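Local coordinates for transcriptional regulator (Vibrio virus VP882, PDB 7DWM), which probably binds DNA to regulate transcription, and holds the small molecule 3,5-dimethylpyrazin-2-ol in the pocket of a PAS fold, at residues L169-L173 / R174-A178; V48-K51 / N52-V55; R133-R136 / A137-L141; D11-I14 / R15-H19; H94-N98 / G99-F103. All blocks are in the same frame, centred on the assembly; numbering follows the deposited sequence.

Contact 1 of 5, residues L169-L173 / R174-A178; sequences LFFLL and RGRTA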
# COMPACT_ATOMS: atom_id res chain seq x y z
N LEU A 169 13.90 -9.46 -16.90
CA LEU A 169 13.29 -8.15 -17.14
C LEU A 169 12.79 -7.52 -15.84
O LEU A 169 12.92 -6.31 -15.65
CB LEU A 169 12.15 -8.28 -18.15
CG LEU A 169 11.55 -6.94 -18.60
CD1 LEU A 169 12.62 -6.14 -19.32
CD2 LEU A 169 10.35 -7.16 -19.49
N PHE A 170 12.20 -8.33 -14.95
CA PHE A 170 11.80 -7.83 -13.63
C PHE A 170 12.96 -7.14 -12.94
O PHE A 170 12.80 -6.05 -12.38
CB PHE A 170 11.28 -8.99 -12.77
CG PHE A 170 10.71 -8.55 -11.44
CD1 PHE A 170 11.52 -8.44 -10.32
CD2 PHE A 170 9.36 -8.24 -11.32
CE1 PHE A 170 10.99 -8.04 -9.10
CE2 PHE A 170 8.83 -7.84 -10.11
CZ PHE A 170 9.65 -7.74 -9.00
N PHE A 171 14.14 -7.75 -12.98
CA PHE A 171 15.26 -7.13 -12.28
C PHE A 171 15.95 -6.04 -13.10
O PHE A 171 16.56 -5.13 -12.53
CB PHE A 171 16.25 -8.21 -11.83
CG PHE A 171 15.73 -9.02 -10.68
CD1 PHE A 171 15.40 -8.42 -9.48
CD2 PHE A 171 15.54 -10.39 -10.81
CE1 PHE A 171 14.90 -9.16 -8.42
CE2 PHE A 171 15.05 -11.13 -9.75
CZ PHE A 171 14.73 -10.52 -8.56
N LEU A 172 15.86 -6.10 -14.43
CA LEU A 172 16.36 -5.01 -15.27
C LEU A 172 15.59 -3.73 -15.00
O LEU A 172 16.19 -2.66 -14.80
CB LEU A 172 16.26 -5.39 -16.74
CG LEU A 172 17.46 -6.04 -17.45
CD1 LEU A 172 17.31 -5.84 -18.95
CD2 LEU A 172 18.78 -5.47 -16.96
N LEU A 173 14.26 -3.81 -14.99
CA LEU A 173 13.41 -2.66 -14.69
C LEU A 173 13.59 -2.14 -13.27
O LEU A 173 13.03 -1.08 -12.95
CB LEU A 173 11.95 -3.02 -14.93
CG LEU A 173 11.56 -3.38 -16.36
CD1 LEU A 173 10.13 -3.90 -16.43
CD2 LEU A 173 11.75 -2.18 -17.27
N ARG A 174 14.32 -2.85 -12.42
CA ARG A 174 14.48 -2.48 -11.02
C ARG A 174 15.92 -2.10 -10.67
O ARG A 174 16.36 -2.27 -9.53
CB ARG A 174 13.99 -3.61 -10.11
CG ARG A 174 12.59 -3.38 -9.56
CD ARG A 174 11.76 -4.66 -9.57
NE ARG A 174 10.33 -4.38 -9.52
CZ ARG A 174 9.49 -4.57 -10.53
NH1 ARG A 174 9.95 -5.04 -11.69
NH2 ARG A 174 8.20 -4.28 -10.40
N GLY A 175 16.67 -1.59 -11.66
CA GLY A 175 17.97 -1.00 -11.43
C GLY A 175 19.14 -1.96 -11.35
O GLY A 175 20.26 -1.51 -11.07
N ARG A 176 18.93 -3.25 -11.58
CA ARG A 176 20.05 -4.19 -11.60
C ARG A 176 20.71 -4.19 -12.97
O ARG A 176 20.10 -3.87 -13.99
CB ARG A 176 19.58 -5.60 -11.25
CG ARG A 176 18.70 -5.70 -10.02
CD ARG A 176 19.39 -5.11 -8.79
NE ARG A 176 19.06 -5.85 -7.58
CZ ARG A 176 17.89 -5.77 -6.94
NH1 ARG A 176 16.93 -4.98 -7.40
NH2 ARG A 176 17.69 -6.48 -5.84
N THR A 177 21.99 -4.55 -12.98
CA THR A 177 22.73 -4.70 -14.23
C THR A 177 22.91 -6.19 -14.51
O THR A 177 22.59 -7.05 -13.69
CB THR A 177 24.08 -3.99 -14.16
OG1 THR A 177 24.85 -4.31 -15.33
CG2 THR A 177 24.85 -4.41 -12.93
N ALA A 178 23.44 -6.48 -15.71
CA ALA A 178 23.52 -7.87 -16.15
C ALA A 178 24.34 -8.72 -15.18
O ALA A 178 24.04 -9.90 -14.98
CB ALA A 178 24.11 -7.94 -17.55
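A Schellman motif closes helix 163-172, with R176 N and G175 N turning back to the carbonyls of F171 and L172. R176 N reaches F171 O at 3.2 Å, while the bond from G175 N to L172 O is weak at 3.4 Å. G175 takes the C-prime place with positive phi, and a type I turn from L172 to G175 brings the chain round. Beside this cap R174 folds back over F170. The F170 ring leaves the helix with CG opposite the backbone N (chi1 -174°), and the guanidinium of R174 lies flat on one face of it. The planes are 5° apart and R174 CZ stands 3.6 Å from the ring centroid, a cation-pi stack; on the same face R174 CD adds a CH-pi contact, 3.9 Å from that centroid. R174 NH1 also donates to F170 O at 3.1 Å, on a lone pair in the carbonyl plane and nearly straight (166°). Its other nitrogens are bonded too, NH2 to Y221 O and NE in a salt bridge to E135 of the second subunit, so the guanidinium is held on its face and at its edge. Farther along, R176 CG rests 3.9 Å from F171 CB. Such a glycine-ended helix, followed by helix 178-185, belongs here to the helix-turn-helix domain of LuxR-type regulators.

Contact 2 of 5, residues V48-K51 / N52-V55; sequences VGMK and NRNV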
# COMPACT_ATOMS: atom_id res chain seq x y z
N VAL A 48 -12.79 -18.28 3.36
CA VAL A 48 -12.60 -19.68 3.71
C VAL A 48 -13.92 -20.35 3.33
O VAL A 48 -14.91 -19.66 3.05
CB VAL A 48 -12.25 -19.82 5.21
CG1 VAL A 48 -12.13 -21.27 5.65
CG2 VAL A 48 -10.95 -19.07 5.51
N GLY A 49 -13.95 -21.68 3.30
CA GLY A 49 -15.13 -22.42 2.88
C GLY A 49 -16.37 -22.25 3.73
O GLY A 49 -17.40 -22.88 3.48
N MET A 50 -16.29 -21.39 4.75
CA MET A 50 -17.34 -21.24 5.76
C MET A 50 -18.45 -20.30 5.27
O MET A 50 -18.81 -19.30 5.89
CB MET A 50 -16.73 -20.75 7.06
CG MET A 50 -15.44 -21.46 7.47
SD MET A 50 -15.61 -23.21 7.95
CE MET A 50 -15.82 -24.01 6.36
N LYS A 51 -19.01 -20.66 4.11
CA LYS A 51 -20.08 -19.85 3.45
C LYS A 51 -21.22 -19.60 4.43
O LYS A 51 -21.48 -18.44 4.76
CB LYS A 51 -20.63 -20.59 2.23
CG LYS A 51 -21.14 -19.70 1.11
CD LYS A 51 -22.30 -18.83 1.51
CE LYS A 51 -23.08 -18.32 0.32
NZ LYS A 51 -23.15 -19.33 -0.77
N ASN A 52 -21.95 -20.65 4.81
CA ASN A 52 -23.03 -20.50 5.76
C ASN A 52 -22.78 -21.14 7.12
O ASN A 52 -23.56 -20.90 8.04
CB ASN A 52 -24.35 -21.02 5.18
CG ASN A 52 -24.18 -22.27 4.36
OD1 ASN A 52 -23.17 -22.97 4.46
ND2 ASN A 52 -25.16 -22.55 3.52
N ARG A 53 -21.80 -22.04 7.19
CA ARG A 53 -21.48 -22.64 8.51
C ARG A 53 -20.79 -21.52 9.28
O ARG A 53 -19.79 -21.02 8.80
CB ARG A 53 -20.75 -23.98 8.40
CG ARG A 53 -19.26 -23.89 8.12
CD ARG A 53 -18.60 -25.26 8.08
NE ARG A 53 -19.27 -26.14 7.14
CZ ARG A 53 -18.67 -26.81 6.17
NH1 ARG A 53 -17.36 -26.73 5.99
NH2 ARG A 53 -19.38 -27.58 5.37
N ASN A 54 -21.30 -21.20 10.46
CA ASN A 54 -20.86 -19.99 11.19
C ASN A 54 -19.68 -20.25 12.11
O ASN A 54 -19.39 -19.33 12.85
CB ASN A 54 -21.93 -19.53 12.18
CG ASN A 54 -23.08 -18.77 11.56
OD1 ASN A 54 -23.66 -19.22 10.57
ND2 ASN A 54 -23.43 -17.64 12.14
N VAL A 55 -18.96 -21.36 11.95
CA VAL A 55 -17.95 -21.82 12.96
C VAL A 55 -17.00 -20.71 13.44
O VAL A 55 -16.44 -19.99 12.62
CB VAL A 55 -17.18 -23.04 12.44
CG1 VAL A 55 -17.37 -24.25 13.34
CG2 VAL A 55 -17.56 -23.39 11.01
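M50 is the centre of an inverse gamma turn in the loop that leaves helix 42-47 of the PAS fold; beyond it the chain curves so that M50 CA and R53 CA are 5.2 Å apart. The turn is closed by a weak bond from K51 N to G49 O. No hydrogen bond joins 48-51 to 52-55; their contact is side-chain packing. M50 curls instead of reaching out: bends at chi2 (-68°) and chi3 (76°) fold SD and CE back over the loop. There the thioether meets the aliphatic part of R53, with M50 SD 3.6 Å from R53 CD and 3.7 Å from R53 CG, and M50 CE 3.5 Å from R53 CD. The same sulfur touches a second neighbour, V55, whose CG2 comes to 3.6 Å from M50 SD. R53 runs straight through chi2 and then bends at chi3 (54°), which carries its guanidinium past the methyl of M50, set obliquely to it. The charge itself is answered farther along the same loop, where R53 NH1 forms a salt bridge with D64 OD2. M50 also packs on M63 of this loop and on R45 of helix 42-47, about 10 Å from the bound 3,5-dimethylpyrazin-2-ol. The arginine therefore serves two kinds of chemistry at once: its methylenes pack on the thioether and its guanidinium passes beside the methyl, while NH1, close to that methyl, also forms the salt bridge with D64.

Contact 3 of 5, residues R133-R136 / A137-L141; sequences RIER and AVVEL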
# COMPACT_ATOMS: atom_id res chain seq x y z
N ARG A 133 -6.91 -1.72 -11.03
CA ARG A 133 -7.66 -0.47 -11.02
C ARG A 133 -6.77 0.72 -10.62
O ARG A 133 -6.71 1.74 -11.33
CB ARG A 133 -8.87 -0.58 -10.10
CG ARG A 133 -9.92 -1.58 -10.58
CD ARG A 133 -10.86 -2.03 -9.46
NE ARG A 133 -11.67 -0.93 -8.94
CZ ARG A 133 -12.14 -0.89 -7.69
NH1 ARG A 133 -11.90 -1.88 -6.86
NH2 ARG A 133 -12.87 0.15 -7.29
N ILE A 134 -6.04 0.58 -9.51
CA ILE A 134 -5.15 1.65 -9.07
C ILE A 134 -3.99 1.83 -10.06
O ILE A 134 -3.45 2.92 -10.19
CB ILE A 134 -4.64 1.44 -7.63
CG1 ILE A 134 -5.77 1.55 -6.59
CG2 ILE A 134 -3.60 2.46 -7.27
CD1 ILE A 134 -5.88 0.34 -5.69
N GLU A 135 -3.59 0.77 -10.77
CA GLU A 135 -2.49 0.94 -11.71
C GLU A 135 -2.91 1.80 -12.90
O GLU A 135 -2.15 2.70 -13.32
CB GLU A 135 -1.98 -0.41 -12.20
CG GLU A 135 -0.83 -0.27 -13.18
CD GLU A 135 -0.93 -1.25 -14.33
OE1 GLU A 135 0.08 -1.91 -14.64
OE2 GLU A 135 -2.01 -1.35 -14.95
N ARG A 136 -4.10 1.56 -13.45
CA ARG A 136 -4.56 2.41 -14.54
C ARG A 136 -4.78 3.84 -14.05
O ARG A 136 -4.44 4.80 -14.75
CB ARG A 136 -5.82 1.82 -15.18
CG ARG A 136 -7.07 1.95 -14.37
CD ARG A 136 -8.31 2.07 -15.26
NE ARG A 136 -8.52 3.42 -15.77
CZ ARG A 136 -8.75 4.50 -15.02
NH1 ARG A 136 -8.93 5.68 -15.59
NH2 ARG A 136 -8.79 4.40 -13.70
N ALA A 137 -5.30 4.00 -12.82
CA ALA A 137 -5.46 5.34 -12.26
C ALA A 137 -4.11 6.06 -12.11
O ALA A 137 -3.97 7.23 -12.48
CB ALA A 137 -6.18 5.26 -10.92
N VAL A 138 -3.10 5.37 -11.56
CA VAL A 138 -1.80 5.97 -11.32
C VAL A 138 -1.06 6.30 -12.62
O VAL A 138 -0.35 7.31 -12.69
CB VAL A 138 -0.96 5.06 -10.40
CG1 VAL A 138 0.48 5.53 -10.33
CG2 VAL A 138 -1.55 5.03 -9.00
N VAL A 139 -1.20 5.47 -13.65
CA VAL A 139 -0.46 5.77 -14.87
C VAL A 139 -1.19 6.81 -15.72
O VAL A 139 -0.58 7.45 -16.58
CB VAL A 139 -0.14 4.51 -15.69
CG1 VAL A 139 0.58 3.48 -14.83
CG2 VAL A 139 -1.40 3.94 -16.30
N GLU A 140 -2.51 7.00 -15.52
CA GLU A 140 -3.14 8.16 -16.13
C GLU A 140 -3.15 9.35 -15.19
O GLU A 140 -3.72 10.39 -15.52
CB GLU A 140 -4.56 7.81 -16.60
CG GLU A 140 -5.68 8.09 -15.63
CD GLU A 140 -7.04 7.84 -16.25
OE1 GLU A 140 -7.11 6.99 -17.16
OE2 GLU A 140 -8.03 8.47 -15.82
N LEU A 141 -2.49 9.21 -14.03
CA LEU A 141 -2.03 10.35 -13.25
C LEU A 141 -0.85 11.04 -13.91
O LEU A 141 -0.61 12.23 -13.67
CB LEU A 141 -1.67 9.86 -11.84
CG LEU A 141 -0.85 10.67 -10.83
CD1 LEU A 141 -1.47 12.03 -10.56
CD2 LEU A 141 -0.68 9.87 -9.55
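R136 and E140 stand side by side and point the same way, one turn apart near the end of helix 127-139, the helix that follows the last strand of the PAS fold. Their flat groups do not face each other squarely: guanidinium and carboxylate planes are 75° apart, and a single nitrogen does the work. R136 NH1 lies 2.7 Å from E140 OE1 in a salt bridge, and E140 OE2 is also near that nitrogen, 2.9 Å from R136 NH1. R136 gets there by placing CG between its backbone N and carbonyl carbon (chi1 73°) and then bending at chi2 and chi3, whereas E140 stays extended beyond CG and meets it. Both residues are exposed, so solvent probably weakens the pair. A second pair, I134 and V138, shares the same spacing but crosses at a slant. I134 CG2 touches V138 CG2 at 3.7 Å, methyl against methyl. Across this apolar side comes the second subunit, where L237 of that chain packs on I134 and L91 of that chain on V138. E135 takes another direction and makes a looser contact along the helix, its CG 4.3 Å from V139 CG1; its OE1 accepts from S222 OG of the same chain. Beneath all these side chains run ordinary helical bonds, such as V138 N to I134 O at 2.8 Å. In the last of them E140 N, although its residue already leaves helical geometry, still donates to R136 O at 3.0 Å, with an N-H...O angle of 151°.

Contact 4 of 5, residues D11-I14 / R15-H19; sequences DAYI and RSLIH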
# COMPACT_ATOMS: atom_id res chain seq x y z
N ASP A 11 -16.95 -6.23 27.21
CA ASP A 11 -17.87 -6.99 26.36
C ASP A 11 -18.77 -6.10 25.51
O ASP A 11 -19.10 -6.47 24.36
CB ASP A 11 -18.73 -7.92 27.22
CG ASP A 11 -19.47 -8.96 26.41
OD1 ASP A 11 -20.50 -8.61 25.80
OD2 ASP A 11 -19.02 -10.13 26.38
N ALA A 12 -19.09 -4.91 26.00
CA ALA A 12 -19.74 -3.91 25.15
C ALA A 12 -18.85 -3.49 23.99
O ALA A 12 -19.32 -3.35 22.86
CB ALA A 12 -20.15 -2.70 25.99
N TYR A 13 -17.55 -3.30 24.26
CA TYR A 13 -16.61 -2.92 23.21
C TYR A 13 -16.46 -4.03 22.16
O TYR A 13 -16.38 -3.75 20.96
CB TYR A 13 -15.27 -2.57 23.86
CG TYR A 13 -14.10 -2.40 22.92
CD1 TYR A 13 -13.14 -3.39 22.79
CD2 TYR A 13 -13.95 -1.25 22.16
CE1 TYR A 13 -12.07 -3.25 21.93
CE2 TYR A 13 -12.88 -1.09 21.29
CZ TYR A 13 -11.94 -2.10 21.19
OH TYR A 13 -10.86 -1.98 20.34
N ILE A 14 -16.46 -5.29 22.59
CA ILE A 14 -16.31 -6.39 21.63
C ILE A 14 -17.56 -6.52 20.76
O ILE A 14 -17.46 -6.79 19.55
CB ILE A 14 -15.97 -7.70 22.37
CG1 ILE A 14 -14.46 -7.95 22.34
CG2 ILE A 14 -16.70 -8.91 21.76
CD1 ILE A 14 -13.64 -6.83 22.95
N ARG A 15 -18.75 -6.33 21.33
CA ARG A 15 -19.95 -6.39 20.49
C ARG A 15 -20.06 -5.16 19.59
O ARG A 15 -20.57 -5.25 18.47
CB ARG A 15 -21.21 -6.57 21.34
CG ARG A 15 -21.73 -5.33 22.04
CD ARG A 15 -22.99 -5.66 22.85
NE ARG A 15 -22.74 -6.66 23.88
CZ ARG A 15 -23.03 -7.95 23.77
NH1 ARG A 15 -22.77 -8.78 24.77
NH2 ARG A 15 -23.58 -8.42 22.66
N SER A 16 -19.61 -4.00 20.09
CA SER A 16 -19.31 -2.89 19.19
C SER A 16 -18.49 -3.36 18.00
O SER A 16 -18.83 -3.04 16.85
CB SER A 16 -18.59 -1.79 19.96
OG SER A 16 -19.08 -1.70 21.29
N LEU A 17 -17.40 -4.09 18.22
CA LEU A 17 -16.48 -4.31 17.11
C LEU A 17 -16.99 -5.38 16.14
O LEU A 17 -16.69 -5.31 14.94
CB LEU A 17 -15.09 -4.71 17.60
CG LEU A 17 -14.29 -3.73 18.48
CD1 LEU A 17 -12.94 -4.36 18.79
CD2 LEU A 17 -14.12 -2.35 17.85
N ILE A 18 -17.80 -6.34 16.61
CA ILE A 18 -18.55 -7.18 15.66
C ILE A 18 -19.62 -6.40 14.90
O ILE A 18 -19.83 -6.65 13.70
CB ILE A 18 -19.08 -8.52 16.24
CG1 ILE A 18 -18.10 -9.34 17.11
CG2 ILE A 18 -20.12 -9.20 15.39
CD1 ILE A 18 -18.33 -9.35 18.63
N HIS A 19 -20.32 -5.46 15.54
CA HIS A 19 -21.21 -4.65 14.70
C HIS A 19 -20.40 -3.87 13.66
O HIS A 19 -20.83 -3.72 12.51
CB HIS A 19 -22.06 -3.68 15.50
CG HIS A 19 -22.88 -2.80 14.62
ND1 HIS A 19 -23.95 -3.28 13.88
CD2 HIS A 19 -22.74 -1.50 14.26
CE1 HIS A 19 -24.46 -2.31 13.15
NE2 HIS A 19 -23.74 -1.22 13.36
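L17 lies over the ring of Y13, one turn earlier in the same helix, and its branches can be followed outward. CB starts from a backbone already tied to that turn, since L17 N donates to Y13 O at 2.9 Å, and L17 CB itself stands 3.7 Å from Y13 O. CG comes next, opposite the carbonyl carbon (chi1 -62°), a setting that brings it over one face of the phenol ring: L17 CG is 4.1 Å from the Y13 centroid and 15° off the ring normal, a CH-pi contact. Over the same face the methyls spread toward opposite edges, L17 CD1 toward CE1 and CZ, 3.4 Å from Y13 CZ, and L17 CD2 toward the other edge, 3.9 Å from Y13 CE2. The tyrosine helps by sending its own ring out opposite its backbone N (chi1 169°). All this happens on helix 7-21, the N-terminal helix of the chain, and its buried side is turned to the second subunit: L17 packs on F20 of that chain, and Y13 meets the ring of H19 there, while S16 faces S16 of the other copy. In its own chain Y13 also rests on M112 and P113. Away from that interface D11 and R15 are modelled as a salt bridge through D11 OD1 and R15 NH1, but too close together for its detailed geometry to be trusted. The nearby backbone bond is ordinary, R15 N to D11 O at 3.1 Å.

Contact 5 of 5, residues H94-N98 / G99-F103; sequences HPYAN and GWRVF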
# COMPACT_ATOMS: atom_id res chain seq x y z
N HIS A 94 -3.29 -17.33 -1.79
CA HIS A 94 -3.88 -18.61 -1.42
C HIS A 94 -4.94 -19.02 -2.43
O HIS A 94 -5.59 -18.16 -3.03
CB HIS A 94 -4.52 -18.56 -0.03
CG HIS A 94 -3.53 -18.50 1.09
ND1 HIS A 94 -2.83 -19.61 1.52
CD2 HIS A 94 -3.13 -17.48 1.87
CE1 HIS A 94 -2.03 -19.27 2.52
NE2 HIS A 94 -2.20 -17.98 2.75
N PRO A 95 -5.15 -20.32 -2.63
CA PRO A 95 -6.33 -20.82 -3.35
C PRO A 95 -7.57 -20.78 -2.46
O PRO A 95 -8.02 -21.78 -1.89
CB PRO A 95 -5.92 -22.25 -3.72
CG PRO A 95 -5.02 -22.66 -2.61
CD PRO A 95 -4.27 -21.42 -2.19
N TYR A 96 -8.13 -19.58 -2.32
CA TYR A 96 -9.31 -19.39 -1.49
C TYR A 96 -10.51 -20.10 -2.12
O TYR A 96 -10.46 -20.60 -3.25
CB TYR A 96 -9.58 -17.90 -1.29
CG TYR A 96 -8.45 -17.17 -0.59
CD1 TYR A 96 -8.15 -17.42 0.74
CD2 TYR A 96 -7.68 -16.23 -1.27
CE1 TYR A 96 -7.12 -16.76 1.38
CE2 TYR A 96 -6.65 -15.56 -0.64
CZ TYR A 96 -6.38 -15.83 0.69
OH TYR A 96 -5.35 -15.16 1.32
N ALA A 97 -11.61 -20.11 -1.36
CA ALA A 97 -12.79 -20.91 -1.72
C ALA A 97 -13.34 -20.61 -3.11
O ALA A 97 -14.14 -21.40 -3.61
CB ALA A 97 -13.89 -20.68 -0.68
N ASN A 98 -12.93 -19.51 -3.75
CA ASN A 98 -13.38 -19.20 -5.10
C ASN A 98 -12.20 -18.84 -6.00
O ASN A 98 -12.25 -17.88 -6.77
CB ASN A 98 -14.42 -18.08 -5.09
CG ASN A 98 -15.43 -18.23 -6.20
OD1 ASN A 98 -15.08 -18.51 -7.35
ND2 ASN A 98 -16.71 -18.05 -5.88
N GLY A 99 -11.13 -19.61 -5.91
CA GLY A 99 -9.98 -19.44 -6.77
C GLY A 99 -8.79 -18.84 -6.04
O GLY A 99 -8.86 -18.47 -4.87
N TRP A 100 -7.67 -18.79 -6.76
CA TRP A 100 -6.47 -18.17 -6.21
C TRP A 100 -6.66 -16.67 -6.11
O TRP A 100 -7.16 -16.02 -7.03
CB TRP A 100 -5.26 -18.49 -7.09
CG TRP A 100 -4.67 -19.84 -6.84
CD1 TRP A 100 -5.08 -21.03 -7.37
CD2 TRP A 100 -3.55 -20.15 -5.99
NE1 TRP A 100 -4.29 -22.05 -6.91
CE2 TRP A 100 -3.35 -21.54 -6.06
CE3 TRP A 100 -2.71 -19.38 -5.18
CZ2 TRP A 100 -2.34 -22.18 -5.35
CZ3 TRP A 100 -1.70 -20.02 -4.47
CH2 TRP A 100 -1.53 -21.41 -4.56
N ARG A 101 -6.23 -16.10 -4.98
CA ARG A 101 -6.28 -14.66 -4.79
C ARG A 101 -5.03 -14.20 -4.05
O ARG A 101 -4.37 -14.97 -3.33
CB ARG A 101 -7.53 -14.21 -4.02
CG ARG A 101 -8.87 -14.62 -4.63
CD ARG A 101 -9.12 -13.95 -5.97
NE ARG A 101 -9.69 -12.61 -5.86
CZ ARG A 101 -10.34 -11.99 -6.84
NH1 ARG A 101 -10.50 -12.60 -8.02
NH2 ARG A 101 -10.82 -10.77 -6.66
N VAL A 102 -4.74 -12.92 -4.24
CA VAL A 102 -3.62 -12.22 -3.62
C VAL A 102 -4.23 -11.26 -2.61
O VAL A 102 -4.71 -10.18 -2.98
CB VAL A 102 -2.77 -11.48 -4.66
CG1 VAL A 102 -1.58 -10.80 -3.99
CG2 VAL A 102 -2.31 -12.42 -5.76
N PHE A 103 -4.25 -11.64 -1.34
CA PHE A 103 -4.78 -10.77 -0.31
C PHE A 103 -3.65 -10.12 0.48
O PHE A 103 -2.53 -10.64 0.56
CB PHE A 103 -5.68 -11.55 0.65
CG PHE A 103 -7.14 -11.44 0.32
CD1 PHE A 103 -8.01 -10.80 1.19
CD2 PHE A 103 -7.64 -11.98 -0.85
CE1 PHE A 103 -9.35 -10.69 0.89
CE2 PHE A 103 -8.99 -11.87 -1.15
CZ PHE A 103 -9.84 -11.23 -0.28
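Y96 lines the ligand pocket, its side chain about 4 Å from the bound 3,5-dimethylpyrazin-2-ol, and it presents its ring edge to R101, with Y96 CD2 3.4 Å from R101 CB, and one side of its tip to F103. The two aromatic rings are oblique, 68° between planes, and meet where Y96 CE2 comes to 3.7 Å from F103 CD2. With CG placed opposite the carbonyl carbon (chi1 -61°), the Y96 ring also has H94 CB over one face. On the other side of the sheet P95 and W100 lie side by side. Here the proline rides over one face of the indole: P95 CD is 3.6 Å from the centroid of the six-membered ring, only 10° off its normal, a CH-pi contact, and P95 CB stands 3.5 Å from W100 CE2. Both pairs are set by the beta hairpin of strands 88-96 and 99-110 in the PAS fold. H94 and R101 form an antiparallel hydrogen-bonded pair, with H94 N to R101 O at 3.0 Å and R101 N to H94 O at 2.9 Å. At the turn, G99 N reaches Y96 O at 2.9 Å from above the carbonyl plane. Farther out, H230 sets its ring edge-to-face with W100. Y96 OH bonds to D92 O, H94 is fixed by D92 and Q232, and R101 NH2 makes a salt bridge with D126 OD1.

In the fold
Contacts 2 and 5 both belong to the PAS fold; their centres are about 15 Å apart and they touch where V48 and G49 pack on A97. Contact 5 puts Y96 into the ligand pocket, whereas M50 of contact 2 stays about 10 Å from the ligand. Contact 4, on the N-terminal helix, lies about 21 Å from contact 2 between centres. Contact 3 follows the PAS fold on helix 127-139, and contact 1 belongs to the LuxR-type domain. Centres of contacts 1 and 3 are about 23 Å apart within one chain, yet R174 pairs with E135 of the other subunit. Contacts 1, 3 and 4 all touch that subunit, with contacts 1 and 4 separated by about 49 Å between centres.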